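Local atomic coordinates of glycosyl hydrolase, family 8 (Clostridium perfringens, PDB entry 3REN), a protein that acts as an alpha-amylase with an (alpha/alpha)6-barrel fold, probably hydrolysing alpha-glucosidic links of starch-like glucans. Residues A[111-116]-A[154-159]; A[95-100]-A[144-149]; A[304-309]-A[342-347]. One frame throughout, in Å; residues are numbered along the deposited sequence.

Contact 1. Residues A[111-116]-A[154-159]; sequences SATIDE and ETLVDY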
ATOM      1  N   SER A 111     -12.242   7.193  -8.443  1.00 14.27           N
ATOM      2  CA  SER A 111     -11.014   7.334  -7.681  1.00 14.16           C
ATOM      3  C   SER A 111     -11.178   6.710  -6.270  1.00 14.05           C
ATOM      4  O   SER A 111     -12.290   6.672  -5.761  1.00 13.99           O
ATOM      5  CB  SER A 111     -10.706   8.810  -7.508  1.00 12.73           C
ATOM      6  OG  SER A 111     -10.356   9.372  -8.745  1.00 11.14           O
ATOM      7  N   ALA A 112     -10.075   6.273  -5.662  1.00 12.79           N
ATOM      8  CA  ALA A 112     -10.054   5.789  -4.269  1.00 12.51           C
ATOM      9  C   ALA A 112      -9.094   6.691  -3.479  1.00 12.45           C
ATOM     10  O   ALA A 112      -7.960   6.868  -3.891  1.00 13.20           O
ATOM     11  CB  ALA A 112      -9.536   4.342  -4.239  1.00 11.65           C
ATOM     12  N   THR A 113      -9.531   7.227  -2.341  1.00 12.43           N
ATOM     13  CA  THR A 113      -8.742   8.128  -1.510  1.00 12.09           C
ATOM     14  C   THR A 113      -7.330   7.602  -1.200  1.00 12.64           C
ATOM     15  O   THR A 113      -6.340   8.362  -1.202  1.00 12.08           O
ATOM     16  CB  THR A 113      -9.541   8.446  -0.249  1.00 12.18           C
ATOM     17  OG1 THR A 113     -10.668   9.259  -0.611  1.00 16.64           O
ATOM     18  CG2 THR A 113      -8.727   9.197   0.804  1.00 12.96           C
ATOM     19  N   ILE A 114      -7.225   6.295  -0.948  1.00 12.33           N
ATOM     20  CA  ILE A 114      -5.933   5.732  -0.583  1.00 11.79           C
ATOM     21  C   ILE A 114      -4.926   5.895  -1.721  1.00 11.78           C
ATOM     22  O   ILE A 114      -3.757   6.169  -1.461  1.00 12.28           O
ATOM     23  CB  ILE A 114      -6.071   4.238  -0.144  1.00 11.32           C
ATOM     24  CG1 ILE A 114      -4.740   3.718   0.435  1.00 13.07           C
ATOM     25  CG2 ILE A 114      -6.583   3.388  -1.339  1.00  9.53           C
ATOM     26  CD1 ILE A 114      -4.721   2.216   0.923  1.00 12.73           C
ATOM     27  N   ASP A 115      -5.359   5.730  -2.977  1.00 11.70           N
ATOM     28  CA  ASP A 115      -4.442   5.912  -4.093  1.00 12.54           C
ATOM     29  C   ASP A 115      -4.003   7.381  -4.226  1.00 11.93           C
ATOM     30  O   ASP A 115      -2.840   7.650  -4.575  1.00 12.08           O
ATOM     31  CB  ASP A 115      -5.044   5.512  -5.439  1.00 12.82           C
ATOM     32  CG  ASP A 115      -5.521   4.092  -5.496  1.00 17.13           C
ATOM     33  OD1 ASP A 115      -4.944   3.208  -4.828  1.00 18.29           O
ATOM     34  OD2 ASP A 115      -6.475   3.864  -6.274  1.00 20.56           O
ATOM     35  N   GLU A 116      -4.930   8.310  -3.993  1.00 11.28           N
ATOM     36  CA  GLU A 116      -4.629   9.737  -4.085  1.00 12.25           C
ATOM     37  C   GLU A 116      -3.603  10.083  -3.024  1.00 12.00           C
ATOM     38  O   GLU A 116      -2.619  10.744  -3.309  1.00 11.75           O
ATOM     39  CB  GLU A 116      -5.885  10.608  -3.872  1.00 12.02           C
ATOM     40  CG  GLU A 116      -7.110  10.143  -4.659  1.00 13.28           C
ATOM     41  CD  GLU A 116      -6.810  10.140  -6.146  1.00 19.15           C
ATOM     42  OE1 GLU A 116      -6.053  11.048  -6.586  1.00 18.63           O
ATOM     43  OE2 GLU A 116      -7.315   9.256  -6.868  1.00 18.91           O
ATOM     44  N   GLU A 154     -14.535  16.684   8.304  1.00 25.60           N
ATOM     45  CA  GLU A 154     -13.149  16.294   8.489  1.00 25.00           C
ATOM     46  C   GLU A 154     -12.814  14.812   8.258  1.00 23.70           C
ATOM     47  O   GLU A 154     -11.703  14.402   8.552  1.00 23.76           O
ATOM     48  CB  GLU A 154     -12.637  16.786   9.840  1.00 24.86           C
ATOM     49  CG  GLU A 154     -12.497  18.297   9.886  1.00 29.84           C
ATOM     50  CD  GLU A 154     -12.216  18.803  11.283  1.00 36.08           C
ATOM     51  OE1 GLU A 154     -11.250  19.586  11.455  1.00 37.67           O
ATOM     52  OE2 GLU A 154     -12.965  18.402  12.211  1.00 40.04           O
ATOM     53  N   THR A 155     -13.767  14.030   7.752  1.00 22.60           N
ATOM     54  CA  THR A 155     -13.541  12.620   7.386  1.00 22.04           C
ATOM     55  C   THR A 155     -13.445  12.489   5.843  1.00 20.50           C
ATOM     56  O   THR A 155     -14.318  12.981   5.133  1.00 19.36           O
ATOM     57  CB  THR A 155     -14.730  11.740   7.837  1.00 22.78           C
ATOM     58  OG1 THR A 155     -14.870  11.813   9.253  1.00 25.90           O
ATOM     59  CG2 THR A 155     -14.566  10.260   7.429  1.00 22.91           C
ATOM     60  N   LEU A 156     -12.402  11.826   5.352  1.00 18.07           N
ATOM     61  CA  LEU A 156     -12.292  11.447   3.941  1.00 17.44           C
ATOM     62  C   LEU A 156     -12.984  10.103   3.678  1.00 17.47           C
ATOM     63  O   LEU A 156     -12.682   9.086   4.325  1.00 17.71           O
ATOM     64  CB  LEU A 156     -10.806  11.350   3.504  1.00 16.93           C
ATOM     65  CG  LEU A 156      -9.880  12.550   3.681  1.00 16.05           C
ATOM     66  CD1 LEU A 156      -8.541  12.333   2.938  1.00 12.07           C
ATOM     67  CD2 LEU A 156     -10.592  13.784   3.120  1.00 16.45           C
ATOM     68  N   VAL A 157     -13.904  10.093   2.729  1.00 16.43           N
ATOM     69  CA  VAL A 157     -14.543   8.845   2.333  1.00 16.10           C
ATOM     70  C   VAL A 157     -13.730   8.180   1.238  1.00 15.96           C
ATOM     71  O   VAL A 157     -12.921   8.868   0.555  1.00 15.69           O
ATOM     72  CB  VAL A 157     -16.021   9.080   1.893  1.00 16.25           C
ATOM     73  CG1 VAL A 157     -16.773   9.806   3.027  1.00 17.45           C
ATOM     74  CG2 VAL A 157     -16.075   9.886   0.617  1.00 15.98           C
ATOM     75  N   ASP A 158     -13.954   6.873   1.072  1.00 14.71           N
ATOM     76  CA  ASP A 158     -13.131   6.034   0.241  1.00 16.15           C
ATOM     77  C   ASP A 158     -13.278   6.330  -1.224  1.00 16.88           C
ATOM     78  O   ASP A 158     -12.288   6.300  -1.950  1.00 17.10           O
ATOM     79  CB  ASP A 158     -13.503   4.551   0.383  1.00 14.90           C
ATOM     80  CG  ASP A 158     -13.135   3.956   1.741  1.00 16.55           C
ATOM     81  OD1 ASP A 158     -12.374   4.573   2.547  1.00 15.34           O
ATOM     82  OD2 ASP A 158     -13.618   2.826   1.995  1.00 16.13           O
ATOM     83  N   TYR A 159     -14.524   6.492  -1.677  1.00 17.18           N
ATOM     84  CA  TYR A 159     -14.854   6.333  -3.109  1.00 17.27           C
ATOM     85  C   TYR A 159     -15.358   7.660  -3.647  1.00 17.11           C
ATOM     86  O   TYR A 159     -16.101   8.358  -2.973  1.00 14.73           O
ATOM     87  CB  TYR A 159     -15.903   5.195  -3.310  1.00 18.91           C
ATOM     88  CG  TYR A 159     -16.426   5.107  -4.741  1.00 20.49           C
ATOM     89  CD1 TYR A 159     -15.836   4.282  -5.686  1.00 23.11           C
ATOM     90  CD2 TYR A 159     -17.474   5.926  -5.151  1.00 23.66           C
ATOM     91  CE1 TYR A 159     -16.323   4.242  -6.990  1.00 25.80           C
ATOM     92  CE2 TYR A 159     -17.937   5.912  -6.415  1.00 24.44           C
ATOM     93  CZ  TYR A 159     -17.385   5.080  -7.333  1.00 25.96           C
ATOM     94  OH  TYR A 159     -17.918   5.148  -8.599  1.00 28.82           O
TER
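T113, the first residue of helix 113-130, is docked by its backbone and its hydroxyl onto strand 155-160, in a short antiparallel contact where the two-residue strand 111-112 turns into the helix. A112 and Y159 form the non-hydrogen-bonded pair, with CA atoms 5.0 Å apart and both side chains on the same face of the sheet. A backbone bond on each side brackets this pair: S111 joins I160, and T113 N gives its hydrogen to D158 O over 2.9 Å at a fairly straight 163°. That second bond also serves an amide of the first helical turn. The same carbonyl receives a CA-H...O contact from A112 CA at 3.3 Å.

Threonine suits the junction because each branch has work. OG1 is anti to the carbonyl carbon (chi1 -69°), which sets it beside the backbone N, and it donates to V157 O at 2.6 Å; the hydroxyl lies 18° from the plane of that carbonyl. One residue thus grips two successive carbonyls. The methyl CG2 turns the other way and meets L156 CD1 at 3.8 Å, the two side chains crossing at about a right angle. L146 and A150 of helix 133-150 also touch T113. D158 directs its carboxylate elsewhere, to T170 OG1, and Y159 sends its hydroxyl to D161.

A112 is the N-cap, with a methyl side chain that cannot accept a hydrogen bond. The strand's carbonyls D158 O and V157 O receive T113 N and OG1 in a strand-to-helix junction on the edge of a small antiparallel sheet attached to the helical barrel.

Contact 2. Residues A[95-100]-A[144-149]; sequences NGLISW and NSLLKH. With SO4 (sulfate ion), chain E.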
ATOM      1  N   ASN A  95     -12.043  16.151 -12.219  1.00 17.54           N
ATOM      2  CA  ASN A  95     -12.152  16.667 -10.840  1.00 17.55           C
ATOM      3  C   ASN A  95     -10.821  16.917 -10.089  1.00 17.56           C
ATOM      4  O   ASN A  95     -10.837  17.297  -8.909  1.00 18.51           O
ATOM      5  CB  ASN A  95     -13.115  15.803 -10.001  1.00 17.69           C
ATOM      6  CG  ASN A  95     -12.623  14.391  -9.821  1.00 17.70           C
ATOM      7  OD1 ASN A  95     -11.484  14.047 -10.210  1.00 19.13           O
ATOM      8  ND2 ASN A  95     -13.463  13.553  -9.234  1.00 16.76           N
ATOM      9  N   GLY A  96      -9.681  16.681 -10.764  1.00 17.57           N
ATOM     10  CA  GLY A  96      -8.334  16.821 -10.166  1.00 16.15           C
ATOM     11  C   GLY A  96      -7.759  15.560  -9.481  1.00 16.11           C
ATOM     12  O   GLY A  96      -6.615  15.551  -9.020  1.00 16.35           O
ATOM     13  N   LEU A  97      -8.554  14.505  -9.389  1.00 15.46           N
ATOM     14  CA  LEU A  97      -8.123  13.277  -8.749  1.00 14.60           C
ATOM     15  C   LEU A  97      -7.543  12.362  -9.804  1.00 13.85           C
ATOM     16  O   LEU A  97      -7.892  12.452 -10.982  1.00 14.44           O
ATOM     17  CB  LEU A  97      -9.295  12.593  -8.026  1.00 14.58           C
ATOM     18  CG  LEU A  97      -9.875  13.354  -6.812  1.00 15.28           C
ATOM     19  CD1 LEU A  97     -10.982  12.516  -6.150  1.00 17.80           C
ATOM     20  CD2 LEU A  97      -8.796  13.805  -5.748  1.00 13.31           C
ATOM     21  N   ILE A  98      -6.633  11.499  -9.379  1.00 13.36           N
ATOM     22  CA  ILE A  98      -6.113  10.453 -10.231  1.00 11.92           C
ATOM     23  C   ILE A  98      -7.100   9.302 -10.303  1.00 12.03           C
ATOM     24  O   ILE A  98      -7.640   8.868  -9.290  1.00 11.04           O
ATOM     25  CB  ILE A  98      -4.763   9.943  -9.722  1.00 12.55           C
ATOM     26  CG1 ILE A  98      -3.799  11.115  -9.428  1.00 13.76           C
ATOM     27  CG2 ILE A  98      -4.178   8.919 -10.698  1.00  8.48           C
ATOM     28  CD1 ILE A  98      -3.694  12.213 -10.619  1.00 13.64           C
ATOM     29  N   SER A  99      -7.297   8.805 -11.511  1.00 10.90           N
ATOM     30  CA  SER A  99      -8.225   7.735 -11.791  1.00 11.70           C
ATOM     31  C   SER A  99      -7.716   6.493 -11.068  1.00 12.49           C
ATOM     32  O   SER A  99      -6.499   6.317 -10.954  1.00 13.25           O
ATOM     33  CB  SER A  99      -8.207   7.454 -13.279  1.00 10.99           C
ATOM     34  OG  SER A  99      -9.060   6.375 -13.612  1.00 12.70           O
ATOM     35  N   TRP A 100      -8.614   5.612 -10.618  1.00 10.92           N
ATOM     36  CA  TRP A 100      -8.167   4.359 -10.003  1.00 11.98           C
ATOM     37  C   TRP A 100      -7.528   3.399 -10.995  1.00 12.04           C
ATOM     38  O   TRP A 100      -6.643   2.618 -10.615  1.00 11.72           O
ATOM     39  CB  TRP A 100      -9.265   3.653  -9.147  1.00 11.63           C
ATOM     40  CG  TRP A 100     -10.123   2.731  -9.881  1.00 13.33           C
ATOM     41  CD1 TRP A 100     -11.106   3.075 -10.756  1.00 17.75           C
ATOM     42  CD2 TRP A 100     -10.146   1.284  -9.803  1.00 12.45           C
ATOM     43  NE1 TRP A 100     -11.740   1.933 -11.268  1.00 15.45           N
ATOM     44  CE2 TRP A 100     -11.160   0.825 -10.713  1.00 13.49           C
ATOM     45  CE3 TRP A 100      -9.417   0.337  -9.070  1.00 15.31           C
ATOM     46  CZ2 TRP A 100     -11.458  -0.540 -10.905  1.00 14.41           C
ATOM     47  CZ3 TRP A 100      -9.702  -1.047  -9.274  1.00 14.68           C
ATOM     48  CH2 TRP A 100     -10.711  -1.464 -10.184  1.00 14.47           C
ATOM     49  N   ASN A 144      -6.085  19.357  -2.642  1.00 14.63           N
ATOM     50  CA  ASN A 144      -7.217  20.302  -2.655  1.00 15.49           C
ATOM     51  C   ASN A 144      -8.469  19.663  -3.259  1.00 15.34           C
ATOM     52  O   ASN A 144      -9.600  19.900  -2.785  1.00 15.05           O
ATOM     53  CB  ASN A 144      -6.854  21.625  -3.379  1.00 15.63           C
ATOM     54  CG  ASN A 144      -5.934  22.541  -2.535  1.00 17.65           C
ATOM     55  OD1 ASN A 144      -5.913  22.471  -1.324  1.00 20.75           O
ATOM     56  ND2 ASN A 144      -5.199  23.424  -3.199  1.00 22.64           N
ATOM     57  N   SER A 145      -8.273  18.854  -4.295  1.00 15.22           N
ATOM     58  CA  SER A 145      -9.361  18.070  -4.887  1.00 16.21           C
ATOM     59  C   SER A 145      -9.936  17.015  -3.943  1.00 16.06           C
ATOM     60  O   SER A 145     -11.135  16.738  -3.976  1.00 15.43           O
ATOM     61  CB  SER A 145      -8.887  17.393  -6.167  1.00 16.90           C
ATOM     62  OG  SER A 145      -8.517  18.371  -7.104  1.00 18.99           O
ATOM     63  N   LEU A 146      -9.086  16.406  -3.121  1.00 16.80           N
ATOM     64  CA  LEU A 146      -9.573  15.477  -2.081  1.00 17.43           C
ATOM     65  C   LEU A 146     -10.447  16.226  -1.097  1.00 17.92           C
ATOM     66  O   LEU A 146     -11.513  15.729  -0.726  1.00 18.15           O
ATOM     67  CB  LEU A 146      -8.442  14.829  -1.297  1.00 16.22           C
ATOM     68  CG  LEU A 146      -7.848  13.513  -1.756  1.00 17.16           C
ATOM     69  CD1 LEU A 146      -6.688  13.170  -0.821  1.00 13.87           C
ATOM     70  CD2 LEU A 146      -8.907  12.407  -1.835  1.00 12.36           C
ATOM     71  N   LEU A 147     -10.005  17.414  -0.681  1.00 19.05           N
ATOM     72  CA  LEU A 147     -10.777  18.232   0.288  1.00 20.61           C
ATOM     73  C   LEU A 147     -12.127  18.689  -0.267  1.00 21.06           C
ATOM     74  O   LEU A 147     -13.135  18.697   0.454  1.00 21.19           O
ATOM     75  CB  LEU A 147      -9.993  19.454   0.747  1.00 19.07           C
ATOM     76  CG  LEU A 147      -8.860  19.119   1.709  1.00 22.26           C
ATOM     77  CD1 LEU A 147      -8.071  20.364   1.979  1.00 23.15           C
ATOM     78  CD2 LEU A 147      -9.349  18.496   3.018  1.00 22.36           C
ATOM     79  N   LYS A 148     -12.107  19.104  -1.521  1.00 20.92           N
ATOM     80  CA  LYS A 148     -13.295  19.508  -2.241  1.00 21.54           C
ATOM     81  C   LYS A 148     -14.280  18.376  -2.530  1.00 20.74           C
ATOM     82  O   LYS A 148     -15.490  18.598  -2.547  1.00 20.53           O
ATOM     83  CB  LYS A 148     -12.909  20.203  -3.550  1.00 21.68           C
ATOM     84  CG  LYS A 148     -14.096  20.661  -4.383  1.00 24.73           C
ATOM     85  N   HIS A 149     -13.766  17.178  -2.813  1.00 19.39           N
ATOM     86  CA  HIS A 149     -14.615  16.139  -3.368  1.00 18.81           C
ATOM     87  C   HIS A 149     -14.831  14.925  -2.484  1.00 18.82           C
ATOM     88  O   HIS A 149     -15.763  14.144  -2.728  1.00 18.98           O
ATOM     89  CB  HIS A 149     -14.085  15.664  -4.715  1.00 18.83           C
ATOM     90  CG  HIS A 149     -14.078  16.725  -5.767  1.00 20.83           C
ATOM     91  ND1 HIS A 149     -15.223  17.372  -6.177  1.00 25.52           N
ATOM     92  CD2 HIS A 149     -13.063  17.273  -6.473  1.00 21.74           C
ATOM     93  CE1 HIS A 149     -14.915  18.259  -7.111  1.00 25.24           C
ATOM     94  NE2 HIS A 149     -13.610  18.218  -7.305  1.00 24.23           N
TER
HETATM   95  S   SO4 E   2     -14.511   1.305 -14.023  1.00 50.76           S
HETATM   96  O1  SO4 E   2     -15.360   0.235 -14.525  1.00 52.95           O
HETATM   97  O2  SO4 E   2     -15.082   1.957 -12.851  1.00 52.50           O
HETATM   98  O3  SO4 E   2     -13.223   0.738 -13.655  1.00 51.96           O
HETATM   99  O4  SO4 E   2     -14.378   2.275 -15.103  1.00 52.47           O
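N95 and H149 meet where an Asx turn in the loop before strand 101-103 rests on the last turns of helix 133-150. N95 OD1 accepts from L97 N at 3.1 Å, the donor standing 39° out of the carbonyl plane. With OD1 used inside the turn and CG between the backbone N and the carbonyl carbon (chi1 64°), CB lies toward H149: N95 CB sits over one face of the imidazole, 4.0 Å from its centroid, a CH-pi contact. K148 CG covers the opposite face.

Glycine suits position 96, whose positive phi of 90° favours it, and G96 CA comes to 3.4 Å from S145 OG. S145 OG lies 3.1 Å from N95 O. L97 CD2 packs on S145 CB at 3.6 Å and reaches L146 CG at 4.1 Å.

At the far end of the loop, W100 NE1 donates to O3 of a sulfate, probably from the crystallisation liquor, at 3.1 Å; S108 and R101 also hold the ion. The Asx bond shapes the turn at N95-L97; the firm contacts with the helix are the CH-pi and L97 packing, and what the S145 hydroxyl adds depends on how its proton is shared between N95 O and N141 O.

Contact 3. Residues A[304-309]-A[342-347]; sequences KAIDKL and LLAFQK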
ATOM      1  N   LYS A 304      12.684 -12.247  10.142  1.00 16.76           N
ATOM      2  CA  LYS A 304      11.641 -13.272  10.102  1.00 16.49           C
ATOM      3  C   LYS A 304      10.670 -13.009   8.950  1.00 16.00           C
ATOM      4  O   LYS A 304      10.287 -13.936   8.235  1.00 15.32           O
ATOM      5  CB  LYS A 304      10.868 -13.259  11.414  1.00 17.34           C
ATOM      6  CG  LYS A 304      10.254 -14.605  11.792  1.00 19.50           C
ATOM      7  CD  LYS A 304       9.810 -14.633  13.265  1.00 25.12           C
ATOM      8  CE  LYS A 304      10.161 -15.994  13.964  1.00 28.45           C
ATOM      9  NZ  LYS A 304       9.405 -17.171  13.462  1.00 26.56           N
ATOM     10  N   ALA A 305      10.246 -11.741   8.817  1.00 15.72           N
ATOM     11  CA  ALA A 305       9.369 -11.333   7.739  1.00 15.06           C
ATOM     12  C   ALA A 305      10.097 -11.434   6.386  1.00 15.74           C
ATOM     13  O   ALA A 305       9.525 -11.946   5.428  1.00 14.95           O
ATOM     14  CB  ALA A 305       8.834  -9.915   7.986  1.00 15.47           C
ATOM     15  N   ILE A 306      11.355 -10.969   6.308  1.00 15.72           N
ATOM     16  CA  ILE A 306      12.124 -11.069   5.059  1.00 15.95           C
ATOM     17  C   ILE A 306      12.369 -12.541   4.626  1.00 16.37           C
ATOM     18  O   ILE A 306      12.325 -12.875   3.444  1.00 16.61           O
ATOM     19  CB  ILE A 306      13.486 -10.339   5.179  1.00 16.09           C
ATOM     20  CG1 ILE A 306      13.299  -8.812   5.384  1.00 16.93           C
ATOM     21  CG2 ILE A 306      14.364 -10.618   3.962  1.00 15.52           C
ATOM     22  CD1 ILE A 306      12.661  -8.029   4.196  1.00 19.53           C
ATOM     23  N   ASP A 307      12.649 -13.415   5.589  1.00 16.72           N
ATOM     24  CA  ASP A 307      12.846 -14.816   5.291  1.00 16.86           C
ATOM     25  C   ASP A 307      11.627 -15.397   4.613  1.00 15.37           C
ATOM     26  O   ASP A 307      11.774 -16.175   3.683  1.00 16.32           O
ATOM     27  CB  ASP A 307      13.214 -15.618   6.546  1.00 18.39           C
ATOM     28  CG  ASP A 307      14.679 -15.421   6.957  1.00 23.45           C
ATOM     29  OD1 ASP A 307      15.471 -14.800   6.198  1.00 29.90           O
ATOM     30  OD2 ASP A 307      15.043 -15.859   8.067  1.00 30.87           O
ATOM     31  N   LYS A 308      10.426 -15.013   5.044  1.00 14.62           N
ATOM     32  CA  LYS A 308       9.213 -15.485   4.351  1.00 13.59           C
ATOM     33  C   LYS A 308       9.136 -15.007   2.914  1.00 13.50           C
ATOM     34  O   LYS A 308       8.716 -15.764   2.037  1.00 12.72           O
ATOM     35  CB  LYS A 308       7.918 -15.086   5.068  1.00 13.63           C
ATOM     36  CG  LYS A 308       7.769 -15.696   6.417  1.00 14.95           C
ATOM     37  CD  LYS A 308       7.533 -17.179   6.302  1.00 13.26           C
ATOM     38  CE  LYS A 308       7.064 -17.753   7.649  1.00 17.30           C
ATOM     39  NZ  LYS A 308       6.790 -19.206   7.456  1.00 17.08           N
ATOM     40  N   LEU A 309       9.513 -13.750   2.681  1.00 13.11           N
ATOM     41  CA  LEU A 309       9.503 -13.207   1.325  1.00 13.43           C
ATOM     42  C   LEU A 309      10.551 -13.898   0.460  1.00 14.51           C
ATOM     43  O   LEU A 309      10.284 -14.253  -0.669  1.00 14.88           O
ATOM     44  CB  LEU A 309       9.674 -11.669   1.322  1.00 13.07           C
ATOM     45  CG  LEU A 309       8.561 -10.800   1.927  1.00 11.95           C
ATOM     46  CD1 LEU A 309       8.973  -9.309   1.780  1.00 14.12           C
ATOM     47  CD2 LEU A 309       7.241 -11.041   1.193  1.00 11.09           C
ATOM     48  N   LEU A 342       8.685  -5.511  -3.168  1.00 10.90           N
ATOM     49  CA  LEU A 342       9.807  -4.690  -3.627  1.00 11.00           C
ATOM     50  C   LEU A 342      10.150  -3.617  -2.601  1.00 11.48           C
ATOM     51  O   LEU A 342      11.315  -3.433  -2.254  1.00 12.21           O
ATOM     52  CB  LEU A 342       9.524  -4.133  -5.044  1.00 11.28           C
ATOM     53  CG  LEU A 342      10.615  -3.302  -5.692  1.00 11.06           C
ATOM     54  CD1 LEU A 342      11.795  -4.179  -6.090  1.00  9.62           C
ATOM     55  CD2 LEU A 342      10.049  -2.542  -6.903  1.00 13.46           C
ATOM     56  N   LEU A 343       9.138  -2.937  -2.061  1.00 11.19           N
ATOM     57  CA  LEU A 343       9.359  -2.027  -0.933  1.00 11.40           C
ATOM     58  C   LEU A 343      10.043  -2.664   0.292  1.00 11.23           C
ATOM     59  O   LEU A 343      10.916  -2.031   0.904  1.00 10.81           O
ATOM     60  CB  LEU A 343       8.057  -1.319  -0.515  1.00 10.96           C
ATOM     61  CG  LEU A 343       7.491  -0.409  -1.626  1.00 13.97           C
ATOM     62  CD1 LEU A 343       6.101   0.085  -1.329  1.00 13.20           C
ATOM     63  CD2 LEU A 343       8.397   0.845  -1.902  1.00 12.63           C
ATOM     64  N   ALA A 344       9.632  -3.885   0.680  1.00 10.70           N
ATOM     65  CA  ALA A 344      10.311  -4.599   1.808  1.00 10.81           C
ATOM     66  C   ALA A 344      11.750  -5.008   1.445  1.00 10.72           C
ATOM     67  O   ALA A 344      12.665  -4.798   2.243  1.00 11.23           O
ATOM     68  CB  ALA A 344       9.509  -5.825   2.233  1.00 10.62           C
ATOM     69  N   PHE A 345      11.962  -5.573   0.251  1.00 11.61           N
ATOM     70  CA  PHE A 345      13.326  -6.008  -0.117  1.00 12.37           C
ATOM     71  C   PHE A 345      14.233  -4.772  -0.215  1.00 14.00           C
ATOM     72  O   PHE A 345      15.440  -4.867   0.046  1.00 15.04           O
ATOM     73  CB  PHE A 345      13.371  -6.782  -1.442  1.00 12.72           C
ATOM     74  CG  PHE A 345      12.975  -8.242  -1.332  1.00 12.89           C
ATOM     75  CD1 PHE A 345      13.337  -9.004  -0.213  1.00 13.08           C
ATOM     76  CD2 PHE A 345      12.271  -8.849  -2.354  1.00 12.35           C
ATOM     77  CE1 PHE A 345      13.010 -10.351  -0.110  1.00 11.08           C
ATOM     78  CE2 PHE A 345      11.904 -10.217  -2.265  1.00 14.48           C
ATOM     79  CZ  PHE A 345      12.281 -10.964  -1.146  1.00 13.46           C
ATOM     80  N   GLN A 346      13.678  -3.617  -0.605  1.00 13.85           N
ATOM     81  CA  GLN A 346      14.487  -2.361  -0.649  1.00 14.14           C
ATOM     82  C   GLN A 346      15.153  -2.005   0.700  1.00 14.90           C
ATOM     83  O   GLN A 346      16.231  -1.389   0.720  1.00 15.10           O
ATOM     84  CB  GLN A 346      13.638  -1.196  -1.148  1.00 13.18           C
ATOM     85  CG  GLN A 346      14.356   0.152  -1.281  1.00 15.85           C
ATOM     86  CD  GLN A 346      13.463   1.175  -1.968  1.00 16.87           C
ATOM     87  OE1 GLN A 346      12.333   1.414  -1.533  1.00 17.84           O
ATOM     88  NE2 GLN A 346      13.942   1.737  -3.085  1.00 15.27           N
ATOM     89  N   LYS A 347      14.503  -2.350   1.811  1.00 14.80           N
ATOM     90  CA  LYS A 347      15.085  -2.172   3.155  1.00 16.76           C
ATOM     91  C   LYS A 347      16.086  -3.251   3.585  1.00 17.43           C
ATOM     92  O   LYS A 347      16.737  -3.103   4.621  1.00 18.69           O
ATOM     93  CB  LYS A 347      13.984  -2.152   4.209  1.00 16.59           C
ATOM     94  CG  LYS A 347      12.963  -1.030   4.031  1.00 17.81           C
ATOM     95  CD  LYS A 347      13.622   0.302   3.833  1.00 20.50           C
ATOM     96  CE  LYS A 347      12.623   1.388   4.245  1.00 23.39           C
ATOM     97  NZ  LYS A 347      12.828   2.553   3.432  1.00 26.11           N
TER
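L309 of helix 299-312 reaches across to A344 and F345 of helix 335-346, and its side chain can be traced outward atom by atom. CB already touches the phenyl ring, 3.7 Å from F345 CZ and 3.9 Å from F345 CE1, approaching it obliquely. CG, anti to the carbonyl carbon (chi1 -66°), leads away from the ring toward A344. There the branch CD1 ends against the methyl of A344, with L309 CD1 to A344 CB at 3.6 Å. The small alanine lets the leucine tip come this close to the facing helix, and Y286 of helix 283-296 also packs on L309.

One turn earlier, I306 uses both its branches. Its CD1 lies 3.8 Å from A344 O, while I306 CG2 meets the edge of the phenyl ring near its plane, 4.3 Å from F345 CE1. The flat aromatic group is therefore bordered by two aliphatic side chains three residues apart, and F345 further touches E22 and L26 of helix 21-33.

No hydrogen bond joins the segments; buried apolar side chains carry the contact. The axes of segments 304-309 and 342-346 approach to 10.6 Å, their directions 126° apart, so these segments run more antiparallel than parallel. They belong to the last two of the chain's twelve helices, and such packing of consecutive helices, with the final one also against the first, is typical of a closed (alpha/alpha)6-barrel.

How the contacts relate
Contacts 1 and 2 are neighbours, with centres about 9 Å apart on one side of the chain's centre, whereas contact 3 lies on the opposite side of it, about 28 and 33 Å from them between centres. Along the chain the segments of contacts 1 and 2 alternate, and both come before contact 3. Contacts 1 and 2 touch directly: S111 OG and E116 OE1 probably hydrogen-bond to I98 O and I98 N. The loop 95-100 is thus tied to helix 113-130 as well as to helix 133-150, the next helix in the chain. Contact 3 joins helices 299-312 and 335-346 near the C-terminus. The three contacts sample two distant arcs of one (alpha/alpha)6-barrel.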